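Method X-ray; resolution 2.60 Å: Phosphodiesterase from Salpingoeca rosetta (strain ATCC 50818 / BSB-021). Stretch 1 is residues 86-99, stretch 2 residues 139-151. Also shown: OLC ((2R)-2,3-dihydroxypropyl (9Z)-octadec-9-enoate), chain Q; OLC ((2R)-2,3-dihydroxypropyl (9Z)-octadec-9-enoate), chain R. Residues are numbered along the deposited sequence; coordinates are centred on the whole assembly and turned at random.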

# COMPACT_ATOMS: atom_id res chain seq x y z
N ASP B 86 -25.06 -5.54 7.90
CA ASP B 86 -25.33 -4.17 7.39
C ASP B 86 -24.42 -3.17 8.12
O ASP B 86 -23.92 -2.23 7.44
CB ASP B 86 -26.82 -3.83 7.53
CG ASP B 86 -27.35 -3.03 6.35
OD1 ASP B 86 -26.82 -3.23 5.22
OD2 ASP B 86 -28.29 -2.21 6.55
N GLU B 87 -24.18 -3.38 9.42
CA GLU B 87 -23.23 -2.56 10.24
C GLU B 87 -21.83 -2.66 9.63
O GLU B 87 -21.15 -1.65 9.60
CB GLU B 87 -23.25 -2.93 11.72
CG GLU B 87 -23.24 -4.43 11.99
CD GLU B 87 -24.61 -5.06 12.09
OE1 GLU B 87 -24.89 -5.70 13.13
OE2 GLU B 87 -25.39 -4.92 11.13
N LYS B 88 -21.44 -3.85 9.15
CA LYS B 88 -20.13 -4.12 8.51
C LYS B 88 -20.04 -3.26 7.25
O LYS B 88 -18.94 -2.75 6.98
CB LYS B 88 -20.00 -5.60 8.12
N ARG B 89 -21.16 -3.11 6.52
CA ARG B 89 -21.26 -2.31 5.28
C ARG B 89 -21.02 -0.85 5.61
O ARG B 89 -20.17 -0.22 4.95
CB ARG B 89 -22.62 -2.52 4.60
N VAL B 90 -21.71 -0.36 6.65
CA VAL B 90 -21.66 1.05 7.11
C VAL B 90 -20.22 1.40 7.48
O VAL B 90 -19.74 2.45 7.08
CB VAL B 90 -22.60 1.28 8.31
CG1 VAL B 90 -21.95 2.08 9.42
CG2 VAL B 90 -23.89 1.96 7.86
N LEU B 91 -19.54 0.50 8.19
CA LEU B 91 -18.19 0.75 8.72
C LEU B 91 -17.19 0.66 7.58
O LEU B 91 -16.29 1.50 7.59
CB LEU B 91 -17.87 -0.24 9.85
CG LEU B 91 -18.66 -0.02 11.15
CD1 LEU B 91 -18.50 -1.23 12.07
CD2 LEU B 91 -18.25 1.29 11.86
N SER B 92 -17.33 -0.28 6.63
CA SER B 92 -16.37 -0.46 5.50
C SER B 92 -16.57 0.66 4.47
O SER B 92 -15.59 0.99 3.77
CB SER B 92 -16.46 -1.81 4.88
OG SER B 92 -17.79 -2.09 4.43
N GLY B 93 -17.79 1.21 4.40
CA GLY B 93 -18.16 2.33 3.50
C GLY B 93 -17.43 3.61 3.88
O GLY B 93 -16.84 4.24 2.96
N ILE B 94 -17.43 3.95 5.18
CA ILE B 94 -16.78 5.19 5.74
C ILE B 94 -15.26 5.13 5.48
O ILE B 94 -14.64 6.19 5.18
CB ILE B 94 -17.12 5.40 7.23
CG1 ILE B 94 -18.63 5.35 7.50
CG2 ILE B 94 -16.51 6.68 7.75
CD1 ILE B 94 -19.08 5.82 8.85
N LEU B 95 -14.67 3.94 5.55
CA LEU B 95 -13.22 3.79 5.34
C LEU B 95 -12.89 3.98 3.85
O LEU B 95 -11.80 4.52 3.53
CB LEU B 95 -12.80 2.42 5.89
CG LEU B 95 -12.97 2.31 7.40
CD1 LEU B 95 -12.39 1.01 7.94
CD2 LEU B 95 -12.37 3.52 8.11
N ALA B 96 -13.81 3.60 2.96
CA ALA B 96 -13.66 3.77 1.50
C ALA B 96 -13.52 5.26 1.15
O ALA B 96 -12.61 5.57 0.38
CB ALA B 96 -14.81 3.11 0.80
N TYR B 97 -14.37 6.15 1.72
CA TYR B 97 -14.36 7.62 1.46
C TYR B 97 -13.09 8.25 2.04
O TYR B 97 -12.39 9.03 1.33
CB TYR B 97 -15.60 8.32 2.02
CG TYR B 97 -16.85 8.06 1.21
CD1 TYR B 97 -17.87 7.22 1.65
CD2 TYR B 97 -17.03 8.68 -0.03
CE1 TYR B 97 -19.01 7.00 0.88
CE2 TYR B 97 -18.14 8.46 -0.82
CZ TYR B 97 -19.14 7.61 -0.37
OH TYR B 97 -20.24 7.41 -1.16
N VAL B 98 -12.79 7.94 3.30
CA VAL B 98 -11.59 8.49 3.97
C VAL B 98 -10.35 8.15 3.14
O VAL B 98 -9.56 9.06 2.87
CB VAL B 98 -11.40 8.09 5.44
CG1 VAL B 98 -12.48 8.71 6.31
CG2 VAL B 98 -11.32 6.60 5.63
N ASP B 99 -10.24 6.90 2.69
CA ASP B 99 -9.05 6.41 1.94
C ASP B 99 -9.02 7.04 0.55
O ASP B 99 -7.93 7.38 0.08
CB ASP B 99 -9.05 4.88 1.89
CG ASP B 99 -8.53 4.27 3.18
OD1 ASP B 99 -8.16 5.04 4.11
OD2 ASP B 99 -8.48 3.05 3.26
N PRO B 139 -11.94 13.81 11.82
CA PRO B 139 -13.24 13.86 12.49
C PRO B 139 -14.20 12.76 11.99
O PRO B 139 -14.99 12.31 12.78
CB PRO B 139 -13.70 15.31 12.25
CG PRO B 139 -12.38 16.06 12.02
CD PRO B 139 -11.56 15.09 11.21
N THR B 140 -14.06 12.30 10.75
CA THR B 140 -14.91 11.21 10.18
C THR B 140 -14.47 9.86 10.77
O THR B 140 -15.35 9.00 11.02
CB THR B 140 -14.89 11.18 8.65
OG1 THR B 140 -15.26 12.43 8.06
CG2 THR B 140 -15.82 10.11 8.12
N LEU B 141 -13.15 9.66 10.95
CA LEU B 141 -12.58 8.43 11.57
C LEU B 141 -13.06 8.33 13.03
O LEU B 141 -13.36 7.20 13.48
CB LEU B 141 -11.05 8.45 11.48
CG LEU B 141 -10.47 8.08 10.12
CD1 LEU B 141 -8.95 8.08 10.16
CD2 LEU B 141 -10.99 6.74 9.65
N LEU B 142 -13.13 9.46 13.73
CA LEU B 142 -13.62 9.53 15.12
C LEU B 142 -15.10 9.13 15.15
O LEU B 142 -15.50 8.40 16.06
CB LEU B 142 -13.40 10.94 15.68
CG LEU B 142 -11.96 11.25 16.07
CD1 LEU B 142 -11.82 12.71 16.44
CD2 LEU B 142 -11.50 10.33 17.20
N TYR B 143 -15.90 9.61 14.18
CA TYR B 143 -17.35 9.29 14.10
C TYR B 143 -17.48 7.78 13.87
O TYR B 143 -18.39 7.15 14.41
CB TYR B 143 -18.04 10.12 13.02
CG TYR B 143 -19.39 9.58 12.60
CD1 TYR B 143 -20.54 9.87 13.31
CD2 TYR B 143 -19.50 8.74 11.50
CE1 TYR B 143 -21.76 9.35 12.94
CE2 TYR B 143 -20.72 8.21 11.11
CZ TYR B 143 -21.85 8.51 11.85
OH TYR B 143 -23.06 7.98 11.48
N TRP B 144 -16.59 7.22 13.06
CA TRP B 144 -16.52 5.76 12.78
C TRP B 144 -16.23 5.00 14.09
O TRP B 144 -16.76 3.87 14.27
CB TRP B 144 -15.44 5.54 11.72
CG TRP B 144 -15.21 4.12 11.30
CD1 TRP B 144 -15.67 3.53 10.17
CD2 TRP B 144 -14.42 3.14 11.98
NE1 TRP B 144 -15.24 2.23 10.10
CE2 TRP B 144 -14.46 1.96 11.20
CE3 TRP B 144 -13.69 3.12 13.18
CZ2 TRP B 144 -13.79 0.79 11.58
CZ3 TRP B 144 -13.02 1.97 13.54
CH2 TRP B 144 -13.07 0.82 12.75
N CYS B 145 -15.42 5.57 14.97
CA CYS B 145 -15.03 4.94 16.26
C CYS B 145 -16.29 4.79 17.10
O CYS B 145 -16.41 3.72 17.78
CB CYS B 145 -13.95 5.74 16.99
SG CYS B 145 -12.29 5.61 16.25
N GLY B 146 -17.16 5.81 17.05
CA GLY B 146 -18.50 5.89 17.69
C GLY B 146 -19.43 4.75 17.27
O GLY B 146 -20.05 4.14 18.15
N LEU B 147 -19.52 4.44 15.97
CA LEU B 147 -20.38 3.35 15.48
C LEU B 147 -19.86 2.01 15.98
O LEU B 147 -20.69 1.18 16.43
CB LEU B 147 -20.45 3.37 13.95
CG LEU B 147 -21.04 4.64 13.34
CD1 LEU B 147 -21.21 4.44 11.83
CD2 LEU B 147 -22.35 5.00 14.01
N ALA B 148 -18.54 1.80 15.91
CA ALA B 148 -17.86 0.56 16.37
C ALA B 148 -18.15 0.30 17.85
O ALA B 148 -18.27 -0.88 18.22
CB ALA B 148 -16.38 0.65 16.12
N SER B 149 -18.27 1.37 18.66
CA SER B 149 -18.35 1.30 20.13
C SER B 149 -19.75 1.69 20.67
O SER B 149 -19.89 1.76 21.91
CB SER B 149 -17.24 2.16 20.73
OG SER B 149 -17.40 3.55 20.44
N ARG B 150 -20.73 1.95 19.80
CA ARG B 150 -22.11 2.37 20.16
C ARG B 150 -22.05 3.44 21.25
O ARG B 150 -22.72 3.28 22.28
CB ARG B 150 -22.93 1.16 20.64
CG ARG B 150 -22.89 -0.04 19.70
CD ARG B 150 -23.78 0.04 18.48
NE ARG B 150 -23.83 -1.28 17.91
CZ ARG B 150 -24.68 -1.68 16.97
NH1 ARG B 150 -25.53 -0.82 16.43
NH2 ARG B 150 -24.64 -2.92 16.50
N ALA B 151 -21.26 4.49 21.06
CA ALA B 151 -21.02 5.57 22.05
C ALA B 151 -22.16 6.58 21.99
O ALA B 151 -22.92 6.56 20.99
CB ALA B 151 -19.72 6.26 21.75
C18 OLC Q . -10.22 2.37 -6.54
C10 OLC Q . -14.11 8.06 -2.90
C9 OLC Q . -14.98 7.09 -2.59
C17 OLC Q . -9.74 3.78 -6.80
C11 OLC Q . -13.02 7.68 -3.87
C8 OLC Q . -14.86 5.68 -3.16
C24 OLC Q . -26.88 5.28 -1.20
C16 OLC Q . -10.36 4.84 -5.87
C12 OLC Q . -12.19 8.81 -4.48
C7 OLC Q . -16.17 4.89 -3.14
C15 OLC Q . -9.78 6.25 -6.18
C13 OLC Q . -11.35 8.22 -5.63
C6 OLC Q . -16.86 4.82 -1.78
C14 OLC Q . -10.12 7.38 -5.21
C5 OLC Q . -17.70 3.53 -1.67
C4 OLC Q . -19.22 3.73 -1.74
C3 OLC Q . -19.96 3.15 -0.54
C2 OLC Q . -21.26 3.91 -0.24
C21 OLC Q . -24.72 4.26 -0.42
C1 OLC Q . -22.44 3.37 -1.04
C22 OLC Q . -25.98 4.02 -1.27
O19 OLC Q . -22.34 3.07 -2.22
O25 OLC Q . -27.35 5.80 -2.46
O23 OLC Q . -25.62 3.65 -2.62
O20 OLC Q . -23.77 3.20 -0.42
C18 OLC R . -20.13 20.01 9.50
C10 OLC R . -24.76 15.91 6.76
C9 OLC R . -23.52 15.42 6.90
C17 OLC R . -21.09 20.93 8.76
C11 OLC R . -25.22 17.20 7.40
C8 OLC R . -22.40 16.08 7.70
C16 OLC R . -22.53 20.42 8.75
C12 OLC R . -24.74 18.38 6.55
C7 OLC R . -21.66 15.07 8.60
C15 OLC R . -23.54 21.41 8.13
C13 OLC R . -25.22 19.74 7.09
C6 OLC R . -20.30 14.56 8.10
C14 OLC R . -24.20 20.87 6.86
C5 OLC R . -19.83 13.35 8.93
C4 OLC R . -18.65 12.59 8.28
C3 OLC R . -18.99 11.16 7.86

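At the centre of the contact, Ile 94 points its CA-to-CB bond toward the facing helix and seats its side chain as a knob in a hole lined by Thr 140, Tyr 143, Trp 144 and Leu 147. Its branches fill the hole in different directions: Ile 94 CG2 lies 3.5 Å from Thr 140 CG2, whereas Ile 94 CD1 reaches 3.7 Å from Tyr 143 CE2, at the ring edge, and 3.9 Å from Leu 147 CD1. Ile 94 CB packs 3.8 Å from Trp 144 CD1, near the plane of the indole.

Trp 144, with chi1 in the t well, buries more area against the other stretch than any other residue. Two leucines one helical turn apart clamp its five-membered ring: Leu 91 CD2 sits over one face, 3.8 Å from the ring centroid, and Leu 95 CD2 over the opposite face at 3.9 Å, both close enough to the ring normal for CH-pi contacts. The CA-to-CB bonds of both leucines point sideways, but their m,t rotamers bring the methyl ends nearer the partner helix.

The backbones that carry these side chains run nearly antiparallel, at 170°, with axes 10.3 Å apart at closest approach. Leu 91 and Trp 144 come nearest in the register, CA to CA 6.7 Å; farther along, Val 98 CA and Thr 140 CA pair at 7.5 Å. Beside this second pair, Leu 141 CD2 meets Leu 95 CD2 at 3.8 Å and Val 98 CG2 at 4.0 Å. At the other end, Leu 147 CD1 touches Val 90 CG1 at 3.5 Å, and Leu 147 CB lies 3.7 Å from Leu 91 CD2.

Lipid extends the apolar surface: C3 of the chain R OLC lies 3.3 Å from Thr 140 CG2, while C6 of the chain Q OLC covers one face of the Tyr 97 ring, whose end leads away from stretch 2.

A single hydrogen bond joins the stretches. Trp 144 NE1 donates to Leu 91 O at 2.8 Å, with an N-H...O angle of 141°, so the indole's one polar group is satisfied inside an otherwise greasy contact. No helix bond from Leu 95 N to Leu 91 O is made here.

At the polar edge, Arg 150 leaves the helix with positive phi in a Schellman motif, Ala 151 N bonding back to Gly 146 O at 3.2 Å. The CA-to-CB bond of Arg 150 points sideways, but the end of its side chain comes nearer the other helix, where Arg 150 NH2 and Glu 87 OE1 remain 4.4 Å apart: opposite charges near each other, beyond a salt bridge, with Glu 87 poorly ordered.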